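Local coordinates for uncharacterized protein VP1736 (Vibrio parahaemolyticus, PDB 3LXQ) that is of unknown function but carries a sulfatase-family domain of the alkaline phosphatase clan, built around a mixed beta sheet with helices packed against it, at residues 88-94 / 241-247; 174-180 / 197-203; 140-144 / 162-166. All coordinates share one frame; numbering follows the deposited sequence.

Contact 1: 88-94 / 241-247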
loop_
_atom_site.group_PDB
_atom_site.type_symbol
_atom_site.label_atom_id
_atom_site.label_comp_id
_atom_site.label_asym_id
_atom_site.label_seq_id
_atom_site.Cartn_x
_atom_site.Cartn_y
_atom_site.Cartn_z
ATOM N N LEU A 88 2.840 11.840 -9.367
ATOM C CA LEU A 88 2.835 10.849 -8.290
ATOM C C LEU A 88 3.464 9.507 -8.679
ATOM O O LEU A 88 2.980 8.811 -9.568
ATOM C CB LEU A 88 1.413 10.635 -7.760
ATOM C CG LEU A 88 1.217 9.537 -6.720
ATOM C CD1 LEU A 88 1.952 9.832 -5.411
ATOM C CD2 LEU A 88 -0.265 9.338 -6.477
ATOM N N VAL A 89 4.542 9.155 -7.981
ATOM C CA VAL A 89 5.278 7.928 -8.256
ATOM C C VAL A 89 5.180 7.030 -7.027
ATOM O O VAL A 89 5.612 7.411 -5.929
ATOM C CB VAL A 89 6.753 8.220 -8.648
ATOM C CG1 VAL A 89 7.595 6.966 -8.620
ATOM C CG2 VAL A 89 6.819 8.873 -10.032
ATOM N N ILE A 90 4.569 5.862 -7.221
ATOM C CA ILE A 90 4.500 4.843 -6.185
ATOM C C ILE A 90 5.511 3.726 -6.489
ATOM O O ILE A 90 5.431 3.073 -7.521
ATOM C CB ILE A 90 3.067 4.244 -6.070
ATOM C CG1 ILE A 90 2.063 5.326 -5.637
ATOM C CG2 ILE A 90 3.051 3.053 -5.086
ATOM C CD1 ILE A 90 0.579 4.876 -5.709
ATOM N N LEU A 91 6.460 3.516 -5.581
ATOM C CA LEU A 91 7.505 2.520 -5.779
ATOM C C LEU A 91 7.195 1.388 -4.821
ATOM O O LEU A 91 7.664 1.385 -3.681
ATOM C CB LEU A 91 8.897 3.106 -5.507
ATOM C CG LEU A 91 9.274 4.368 -6.288
ATOM C CD1 LEU A 91 10.601 4.971 -5.780
ATOM C CD2 LEU A 91 9.344 4.086 -7.781
ATOM N N LEU A 92 6.383 0.448 -5.297
ATOM C CA LEU A 92 5.886 -0.661 -4.483
ATOM C C LEU A 92 6.952 -1.748 -4.333
ATOM O O LEU A 92 7.533 -2.226 -5.319
ATOM C CB LEU A 92 4.560 -1.207 -5.047
ATOM C CG LEU A 92 3.788 -2.283 -4.251
ATOM C CD1 LEU A 92 3.364 -1.809 -2.890
ATOM C CD2 LEU A 92 2.570 -2.787 -5.023
ATOM N N GLN A 93 7.225 -2.114 -3.094
ATOM C CA GLN A 93 8.358 -2.966 -2.785
ATOM C C GLN A 93 7.879 -4.365 -2.454
ATOM O O GLN A 93 7.298 -4.600 -1.382
ATOM C CB GLN A 93 9.172 -2.379 -1.629
ATOM C CG GLN A 93 9.601 -0.944 -1.840
ATOM C CD GLN A 93 10.574 -0.797 -2.998
ATOM O OE1 GLN A 93 11.517 -1.571 -3.116
ATOM N NE2 GLN A 93 10.335 0.185 -3.867
ATOM N N GLU A 94 8.104 -5.286 -3.394
ATOM C CA GLU A 94 7.761 -6.691 -3.210
ATOM C C GLU A 94 8.345 -7.267 -1.928
ATOM O O GLU A 94 9.564 -7.316 -1.758
ATOM C CB GLU A 94 8.237 -7.533 -4.401
ATOM C CG GLU A 94 8.066 -9.062 -4.206
ATOM C CD GLU A 94 6.618 -9.444 -3.981
ATOM O OE1 GLU A 94 6.308 -10.125 -2.981
ATOM O OE2 GLU A 94 5.776 -9.035 -4.808
ATOM N N PHE A 241 1.718 13.001 -14.457
ATOM C CA PHE A 241 1.598 11.548 -14.543
ATOM C C PHE A 241 1.503 10.876 -13.184
ATOM O O PHE A 241 2.049 11.378 -12.193
ATOM C CB PHE A 241 2.757 10.945 -15.337
ATOM C CG PHE A 241 4.120 11.233 -14.758
ATOM C CD1 PHE A 241 4.726 10.338 -13.887
ATOM C CD2 PHE A 241 4.812 12.388 -15.111
ATOM C CE1 PHE A 241 5.987 10.597 -13.361
ATOM C CE2 PHE A 241 6.079 12.651 -14.593
ATOM C CZ PHE A 241 6.664 11.752 -13.716
ATOM N N PHE A 242 0.817 9.730 -13.169
ATOM C CA PHE A 242 0.757 8.845 -12.008
ATOM C C PHE A 242 1.345 7.497 -12.405
ATOM O O PHE A 242 0.846 6.836 -13.318
ATOM C CB PHE A 242 -0.688 8.674 -11.501
ATOM C CG PHE A 242 -0.884 7.459 -10.612
ATOM C CD1 PHE A 242 -0.136 7.300 -9.444
ATOM C CD2 PHE A 242 -1.822 6.485 -10.942
ATOM C CE1 PHE A 242 -0.315 6.177 -8.618
ATOM C CE2 PHE A 242 -2.012 5.363 -10.127
ATOM C CZ PHE A 242 -1.249 5.207 -8.963
ATOM N N SER A 243 2.405 7.100 -11.705
ATOM C CA SER A 243 3.111 5.873 -12.010
ATOM C C SER A 243 3.184 4.906 -10.831
ATOM O O SER A 243 3.669 5.251 -9.753
ATOM C CB SER A 243 4.515 6.210 -12.511
ATOM O OG SER A 243 5.226 5.036 -12.875
ATOM N N LEU A 244 2.706 3.682 -11.057
ATOM C CA LEU A 244 2.909 2.573 -10.123
ATOM C C LEU A 244 4.038 1.685 -10.644
ATOM O O LEU A 244 3.933 1.136 -11.725
ATOM C CB LEU A 244 1.610 1.762 -9.927
ATOM C CG LEU A 244 1.728 0.450 -9.136
ATOM C CD1 LEU A 244 2.203 0.687 -7.711
ATOM C CD2 LEU A 244 0.434 -0.335 -9.138
ATOM N N VAL A 245 5.103 1.557 -9.854
ATOM C CA VAL A 245 6.298 0.799 -10.201
ATOM C C VAL A 245 6.444 -0.299 -9.162
ATOM O O VAL A 245 6.488 -0.012 -7.969
ATOM C CB VAL A 245 7.563 1.676 -10.139
ATOM C CG1 VAL A 245 8.789 0.858 -10.478
ATOM C CG2 VAL A 245 7.451 2.920 -11.056
ATOM N N PHE A 246 6.530 -1.550 -9.608
ATOM C CA PHE A 246 6.456 -2.699 -8.703
ATOM C C PHE A 246 7.664 -3.599 -8.876
ATOM O O PHE A 246 7.888 -4.123 -9.962
ATOM C CB PHE A 246 5.145 -3.455 -8.965
ATOM C CG PHE A 246 4.832 -4.559 -7.966
ATOM C CD1 PHE A 246 5.318 -4.521 -6.660
ATOM C CD2 PHE A 246 4.013 -5.622 -8.342
ATOM C CE1 PHE A 246 5.007 -5.539 -5.736
ATOM C CE2 PHE A 246 3.687 -6.653 -7.427
ATOM C CZ PHE A 246 4.186 -6.601 -6.124
ATOM N N THR A 247 8.439 -3.774 -7.809
ATOM C CA THR A 247 9.645 -4.620 -7.853
ATOM C C THR A 247 9.303 -6.104 -8.006
ATOM O O THR A 247 8.184 -6.514 -7.686
ATOM C CB THR A 247 10.592 -4.413 -6.621
ATOM O OG1 THR A 247 9.964 -4.867 -5.409
ATOM C CG2 THR A 247 11.010 -2.945 -6.493
HETATM O O HOH W 1 11.541 -5.820 -3.324
#

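Contact 2: 174-180 / 197-203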
loop_
_atom_site.group_PDB
_atom_site.type_symbol
_atom_site.label_atom_id
_atom_site.label_comp_id
_atom_site.label_asym_id
_atom_site.label_seq_id
_atom_site.Cartn_x
_atom_site.Cartn_y
_atom_site.Cartn_z
ATOM N N TYR A 174 -4.537 13.335 -15.906
ATOM C CA TYR A 174 -3.245 12.656 -15.741
ATOM C C TYR A 174 -3.030 11.524 -16.752
ATOM O O TYR A 174 -3.978 10.830 -17.147
ATOM C CB TYR A 174 -3.128 12.031 -14.337
ATOM C CG TYR A 174 -2.684 12.946 -13.205
ATOM C CD1 TYR A 174 -3.477 14.018 -12.782
ATOM C CD2 TYR A 174 -1.493 12.693 -12.513
ATOM C CE1 TYR A 174 -3.073 14.835 -11.710
ATOM C CE2 TYR A 174 -1.082 13.501 -11.452
ATOM C CZ TYR A 174 -1.875 14.563 -11.057
ATOM O OH TYR A 174 -1.455 15.370 -10.035
ATOM N N HIS A 175 -1.774 11.326 -17.146
ATOM C CA HIS A 175 -1.390 10.088 -17.786
ATOM C C HIS A 175 -1.159 9.090 -16.664
ATOM O O HIS A 175 -0.555 9.428 -15.650
ATOM C CB HIS A 175 -0.112 10.249 -18.596
ATOM C CG HIS A 175 0.275 9.010 -19.339
ATOM N ND1 HIS A 175 -0.194 8.724 -20.606
ATOM C CD2 HIS A 175 1.074 7.975 -18.989
ATOM C CE1 HIS A 175 0.308 7.569 -21.003
ATOM N NE2 HIS A 175 1.077 7.092 -20.039
ATOM N N THR A 176 -1.649 7.868 -16.837
ATOM C CA THR A 176 -1.513 6.849 -15.783
ATOM C C THR A 176 -0.837 5.591 -16.316
ATOM O O THR A 176 -1.157 5.115 -17.410
ATOM C CB THR A 176 -2.867 6.512 -15.134
ATOM O OG1 THR A 176 -3.814 6.152 -16.150
ATOM C CG2 THR A 176 -3.393 7.714 -14.355
ATOM N N GLN A 177 0.112 5.065 -15.545
ATOM C CA GLN A 177 0.908 3.930 -15.997
ATOM C C GLN A 177 1.282 2.990 -14.871
ATOM O O GLN A 177 1.235 3.353 -13.701
ATOM C CB GLN A 177 2.176 4.388 -16.735
ATOM C CG GLN A 177 3.165 5.148 -15.863
ATOM C CD GLN A 177 4.515 5.361 -16.523
ATOM O OE1 GLN A 177 4.658 5.246 -17.745
ATOM N NE2 GLN A 177 5.520 5.676 -15.711
ATOM N N PHE A 178 1.652 1.775 -15.262
ATOM C CA PHE A 178 2.148 0.755 -14.368
ATOM C C PHE A 178 3.468 0.294 -14.957
ATOM O O PHE A 178 3.523 -0.063 -16.115
ATOM C CB PHE A 178 1.147 -0.396 -14.331
ATOM C CG PHE A 178 1.635 -1.627 -13.603
ATOM C CD1 PHE A 178 2.098 -1.557 -12.287
ATOM C CD2 PHE A 178 1.580 -2.870 -14.227
ATOM C CE1 PHE A 178 2.531 -2.710 -11.607
ATOM C CE2 PHE A 178 1.999 -4.024 -13.560
ATOM C CZ PHE A 178 2.473 -3.943 -12.242
ATOM N N ILE A 179 4.536 0.336 -14.171
ATOM C CA ILE A 179 5.812 -0.196 -14.626
ATOM C C ILE A 179 6.156 -1.443 -13.817
ATOM O O ILE A 179 6.208 -1.398 -12.593
ATOM C CB ILE A 179 6.980 0.819 -14.541
ATOM C CG1 ILE A 179 6.610 2.154 -15.214
ATOM C CG2 ILE A 179 8.233 0.235 -15.212
ATOM C CD1 ILE A 179 7.695 3.254 -15.070
ATOM N N TYR A 180 6.416 -2.530 -14.534
ATOM C CA TYR A 180 6.714 -3.839 -13.969
ATOM C C TYR A 180 7.867 -4.475 -14.760
ATOM O O TYR A 180 8.030 -4.199 -15.946
ATOM C CB TYR A 180 5.454 -4.695 -14.085
ATOM C CG TYR A 180 5.467 -6.008 -13.348
ATOM C CD1 TYR A 180 5.849 -6.080 -12.016
ATOM C CD2 TYR A 180 5.042 -7.180 -13.982
ATOM C CE1 TYR A 180 5.843 -7.279 -11.342
ATOM C CE2 TYR A 180 5.029 -8.393 -13.316
ATOM C CZ TYR A 180 5.434 -8.436 -11.994
ATOM O OH TYR A 180 5.427 -9.626 -11.317
ATOM N N GLY A 197 -8.594 2.398 -15.361
ATOM C CA GLY A 197 -7.997 3.732 -15.405
ATOM C C GLY A 197 -6.533 3.880 -15.774
ATOM O O GLY A 197 -6.041 5.002 -15.915
ATOM N N PHE A 198 -5.826 2.768 -15.925
ATOM C CA PHE A 198 -4.448 2.828 -16.406
ATOM C C PHE A 198 -4.416 2.948 -17.935
ATOM O O PHE A 198 -5.136 2.225 -18.632
ATOM C CB PHE A 198 -3.644 1.620 -15.932
ATOM C CG PHE A 198 -3.258 1.676 -14.480
ATOM C CD1 PHE A 198 -4.184 1.375 -13.484
ATOM C CD2 PHE A 198 -1.962 2.019 -14.106
ATOM C CE1 PHE A 198 -3.822 1.416 -12.138
ATOM C CE2 PHE A 198 -1.591 2.068 -12.761
ATOM C CZ PHE A 198 -2.526 1.768 -11.773
ATOM N N ASP A 199 -3.600 3.880 -18.433
ATOM C CA ASP A 199 -3.452 4.130 -19.868
ATOM C C ASP A 199 -2.422 3.189 -20.478
ATOM O O ASP A 199 -2.740 2.378 -21.347
ATOM C CB ASP A 199 -3.008 5.579 -20.135
ATOM C CG ASP A 199 -4.120 6.587 -19.941
ATOM O OD1 ASP A 199 -5.305 6.196 -19.979
ATOM O OD2 ASP A 199 -3.806 7.785 -19.763
ATOM N N GLN A 200 -1.184 3.327 -20.012
ATOM C CA GLN A 200 -0.034 2.598 -20.521
ATOM C C GLN A 200 0.366 1.517 -19.521
ATOM O O GLN A 200 0.271 1.720 -18.311
ATOM C CB GLN A 200 1.116 3.586 -20.726
ATOM C CG GLN A 200 2.497 2.973 -20.903
ATOM C CD GLN A 200 3.604 4.015 -20.916
ATOM O OE1 GLN A 200 4.461 4.009 -21.801
ATOM N NE2 GLN A 200 3.586 4.923 -19.939
ATOM N N ILE A 201 0.777 0.359 -20.027
ATOM C CA ILE A 201 1.441 -0.642 -19.200
ATOM C C ILE A 201 2.781 -0.987 -19.825
ATOM O O ILE A 201 2.869 -1.376 -21.001
ATOM C CB ILE A 201 0.583 -1.911 -18.948
ATOM C CG1 ILE A 201 -0.558 -1.582 -17.984
ATOM C CG2 ILE A 201 1.441 -3.033 -18.351
ATOM C CD1 ILE A 201 -1.511 -2.722 -17.719
ATOM N N VAL A 202 3.818 -0.803 -19.020
ATOM C CA VAL A 202 5.184 -1.090 -19.394
ATOM C C VAL A 202 5.541 -2.390 -18.689
ATOM O O VAL A 202 5.460 -2.480 -17.465
ATOM C CB VAL A 202 6.125 0.054 -18.941
ATOM C CG1 VAL A 202 7.562 -0.198 -19.376
ATOM C CG2 VAL A 202 5.626 1.401 -19.469
ATOM N N GLU A 203 5.909 -3.406 -19.462
ATOM C CA GLU A 203 6.258 -4.701 -18.888
ATOM C C GLU A 203 7.477 -5.319 -19.578
ATOM O O GLU A 203 8.139 -4.645 -20.370
ATOM C CB GLU A 203 5.049 -5.632 -18.919
ATOM C CG GLU A 203 4.622 -6.073 -20.302
ATOM C CD GLU A 203 3.392 -6.936 -20.263
ATOM O OE1 GLU A 203 3.470 -8.049 -19.696
ATOM O OE2 GLU A 203 2.346 -6.496 -20.793
#

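Contact 3: 140-144 / 162-166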
loop_
_atom_site.group_PDB
_atom_site.type_symbol
_atom_site.label_atom_id
_atom_site.label_comp_id
_atom_site.label_asym_id
_atom_site.label_seq_id
_atom_site.Cartn_x
_atom_site.Cartn_y
_atom_site.Cartn_z
ATOM N N VAL A 140 -2.984 0.372 -2.345
ATOM C CA VAL A 140 -2.385 1.648 -2.785
ATOM C C VAL A 140 -3.003 2.197 -4.054
ATOM O O VAL A 140 -2.793 3.366 -4.392
ATOM C CB VAL A 140 -0.838 1.567 -2.928
ATOM C CG1 VAL A 140 -0.218 1.137 -1.605
ATOM C CG2 VAL A 140 -0.422 0.610 -4.073
ATOM N N THR A 141 -3.780 1.391 -4.764
ATOM C CA THR A 141 -4.420 1.928 -5.978
ATOM C C THR A 141 -5.892 2.258 -5.769
ATOM O O THR A 141 -6.456 3.082 -6.496
ATOM C CB THR A 141 -4.288 0.995 -7.194
ATOM O OG1 THR A 141 -4.942 -0.245 -6.922
ATOM C CG2 THR A 141 -2.835 0.757 -7.519
ATOM N N THR A 142 -6.510 1.596 -4.794
ATOM C CA THR A 142 -7.952 1.736 -4.533
ATOM C C THR A 142 -8.294 2.154 -3.095
ATOM O O THR A 142 -9.354 2.728 -2.862
ATOM C CB THR A 142 -8.738 0.436 -4.788
ATOM O OG1 THR A 142 -8.583 -0.447 -3.665
ATOM C CG2 THR A 142 -8.295 -0.260 -6.044
ATOM N N GLY A 143 -7.435 1.816 -2.133
ATOM C CA GLY A 143 -7.686 2.189 -0.738
ATOM C C GLY A 143 -8.727 1.308 -0.092
ATOM O O GLY A 143 -9.136 1.563 1.042
ATOM N N PHE A 144 -9.129 0.252 -0.809
ATOM C CA PHE A 144 -10.208 -0.633 -0.404
ATOM C C PHE A 144 -9.682 -1.518 0.700
ATOM O O PHE A 144 -8.583 -2.058 0.577
ATOM C CB PHE A 144 -10.648 -1.487 -1.601
ATOM C CG PHE A 144 -11.980 -2.200 -1.424
ATOM C CD1 PHE A 144 -13.147 -1.494 -1.137
ATOM C CD2 PHE A 144 -12.066 -3.573 -1.618
ATOM C CE1 PHE A 144 -14.365 -2.148 -0.995
ATOM C CE2 PHE A 144 -13.286 -4.241 -1.492
ATOM C CZ PHE A 144 -14.439 -3.532 -1.182
ATOM N N PHE A 162 -14.388 -0.110 -11.181
ATOM C CA PHE A 162 -14.172 -0.093 -9.731
ATOM C C PHE A 162 -13.416 1.194 -9.417
ATOM O O PHE A 162 -12.690 1.717 -10.272
ATOM C CB PHE A 162 -13.370 -1.321 -9.302
ATOM C CG PHE A 162 -13.436 -1.634 -7.817
ATOM C CD1 PHE A 162 -14.549 -2.264 -7.269
ATOM C CD2 PHE A 162 -12.350 -1.347 -6.983
ATOM C CE1 PHE A 162 -14.599 -2.577 -5.923
ATOM C CE2 PHE A 162 -12.394 -1.634 -5.627
ATOM C CZ PHE A 162 -13.517 -2.264 -5.088
ATOM N N PHE A 163 -13.581 1.727 -8.210
ATOM C CA PHE A 163 -12.832 2.920 -7.867
ATOM C C PHE A 163 -11.327 2.669 -7.748
ATOM O O PHE A 163 -10.891 1.771 -7.014
ATOM C CB PHE A 163 -13.346 3.630 -6.600
ATOM C CG PHE A 163 -12.472 4.785 -6.211
ATOM C CD1 PHE A 163 -12.647 6.033 -6.796
ATOM C CD2 PHE A 163 -11.384 4.590 -5.375
ATOM C CE1 PHE A 163 -11.792 7.088 -6.480
ATOM C CE2 PHE A 163 -10.524 5.640 -5.069
ATOM C CZ PHE A 163 -10.730 6.875 -5.598
ATOM N N THR A 164 -10.552 3.458 -8.495
ATOM C CA THR A 164 -9.087 3.516 -8.353
ATOM C C THR A 164 -8.630 4.983 -8.455
ATOM O O THR A 164 -9.274 5.784 -9.140
ATOM C CB THR A 164 -8.326 2.693 -9.448
ATOM O OG1 THR A 164 -8.503 3.310 -10.733
ATOM C CG2 THR A 164 -8.796 1.243 -9.503
ATOM N N ILE A 165 -7.506 5.317 -7.821
ATOM C CA ILE A 165 -6.915 6.647 -8.004
ATOM C C ILE A 165 -6.351 6.802 -9.415
ATOM O O ILE A 165 -6.132 7.919 -9.874
ATOM C CB ILE A 165 -5.816 6.993 -6.960
ATOM C CG1 ILE A 165 -4.659 5.989 -7.017
ATOM C CG2 ILE A 165 -6.422 7.100 -5.541
ATOM C CD1 ILE A 165 -3.319 6.550 -6.492
ATOM N N ALA A 166 -6.117 5.675 -10.092
ATOM C CA ALA A 166 -5.697 5.684 -11.489
ATOM C C ALA A 166 -6.736 6.368 -12.348
ATOM O O ALA A 166 -6.404 7.319 -13.073
ATOM C CB ALA A 166 -5.442 4.275 -12.002
#

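Contact 1: 88-94 / 241-247
Leu-88 N gives to Phe-241 O, the first of six backbone bonds that the parallel strands 88-93 and 241-246 trade in strict alternation: Ser-243 N follows to Leu-88 O, Ile-90 N to Ser-243 O, Val-245 N to Ile-90 O, Leu-92 N to Val-245 O and Thr-247 N to Leu-92 O. Most are close to straight; the bond from Leu-92 N to Val-245 O, though short at 2.7 Å, is bent to 145°.

Apolar packing is heaviest on the face of Leu-88, Ile-90 and Leu-92. Leu-88 lies alongside Phe-242, with CD2 3.6 Å from ring atom CD1. Ile-90 splits its branches: CD1 meets the edge of the Phe-242 ring at CE1 (3.3 Å), while CG2 touches Leu-244 CD1 at 3.6 Å. Leu-92 has CG anti to its own nitrogen (chi1 -174°), which lays CD2 over one face of the Phe-246 ring, 4.0 Å from the centroid, as a CH-pi contact. On the other face, Leu-91 CD2 rests beside Val-245 CB.

Polar side chains gather at the C-terminal end. Thr-247 OG1 accepts from Glu-94 N at 2.8 Å, and a water joins that hydroxyl to Glu-94 O. The Glu-94 carboxylate, its OE2 3.2 Å from Phe-246 CZ, is bonded to Ser-133 OG and lies close to the carboxylate of Asp-305. Gln-93 folds back so that NE2 reaches Leu-91 O from above the carbonyl plane and also binds Tyr-224 OH.

This is a buried parallel pair in the central sheet of an alkaline phosphatase-like alpha/beta fold, with polar groups collected where the strands end.

Contact 2: 174-180 / 197-203
His-175 turns one face of its imidazole to Asp-199 CB, and Gln-200 NE2 comes to the ring's edge at an angle too poor for a hydrogen bond, the amide plane nearly perpendicular to the ring.

At Thr-176 the first segment takes hold of the turn leading into strand 200-202. Its hydroxyl, set between backbone N and carbonyl carbon (chi1 53°), gives a short 2.5 Å bond from OG1 to Gly-197 O, in the carbonyl plane on a lone pair. Its carbonyl receives two donors: Asp-199 N at 2.9 Å, from above the carbonyl plane, and Gln-200 N at 3.2 Å, more nearly in line.

Parallel pairing starts at Gln-177, opposite Gln-200; its backbone O sits at the edge of the Phe-198 ring, 3.2 Å from CE2.

It continues at Phe-178: Val-202 N gives to Phe-178 O at 3.0 Å, whereas Phe-178 N to Gln-200 O is weak. Phe-178 CB packs on Phe-198 CD2 (3.9 Å), and its ring edge meets Ile-201 CG2; Phe-193 of helix 189-195 adjoins both phenylalanine rings.

Ile-179 CG2 then touches Val-202 CG1, and Tyr-180 N closes the pairing on Val-202 O at 3.1 Å.

The contact pairs the two parallel strands of a beta-alpha-beta unit whose connection is helix 189-195. Its chemistry implies a polar grip at the entry, where Thr-176 O and OG1 fix the turn, giving way to backbone pairing and apolar packing farther along.

Contact 3: 140-144 / 162-166
Phe-162 reaches Phe-144 with the far end of its ring. Its CB points toward segment 140-144, and with CG anti to the backbone N (chi1 -163°) the ring extends across that gap. Along one side CE2 passes 4.3 Å from Thr-142 CB. At the tip, CZ stands over the centre of the Phe-144 ring, 4.0 Å from CG and almost equally near the other ring carbons around it. The planes are perpendicular (90°) with centroids 5.2 Å apart: a T-shaped pair in which Phe-162 supplies the edge and Phe-144 the face. Tyr-444 packs against both rings.

Phe-144 is steadied from its own segment, since its N gives to Thr-142 OG1 at 3.0 Å in an ST turn; the same hydroxyl is also hydrogen-bonded to Glu-138 O. Thr-142 lays CB and CG2 against Phe-163 O, and its CG2 meets Thr-164 CG2 at 3.8 Å.

One hydrogen bond spans the segments, from Ile-165 N to Thr-141 O at 2.8 Å. It joins the end of helix 133-141 to the start of helix 165-171, where Thr-164 is the N-cap, its OG1 bonded to Asp-167 N and to Asn-196 O.

Chemically, this buried helix junction relies on one backbone bond and aromatic packing, while Val-140 O and Phe-163 O are buried without a polar partner.

How the contacts relate
Contacts 1 and 2 belong to one sheet: strand 241-246 pairs with 88-93 on one flank and 175-180 on the other, where Leu-244 O probably accepts from Ile-179 N. Contact 1 is wholly buried, its centre about 10 Å from that of the chain; contact 2, its centre about 17 Å from the same point, is mostly buried but reaches the surface at Asp-199. Contact 3, also buried, joins helices beside that sheet: Ile-165 CD1 packs on Phe-242 CZ of contact 1, and Ala-166 CB on Phe-198 CE1 of contact 2. Backbone bonding dominates the two strand pairs, with a threonine hydroxyl at one end of each, whereas the helix junction depends mainly on aromatic and methyl packing.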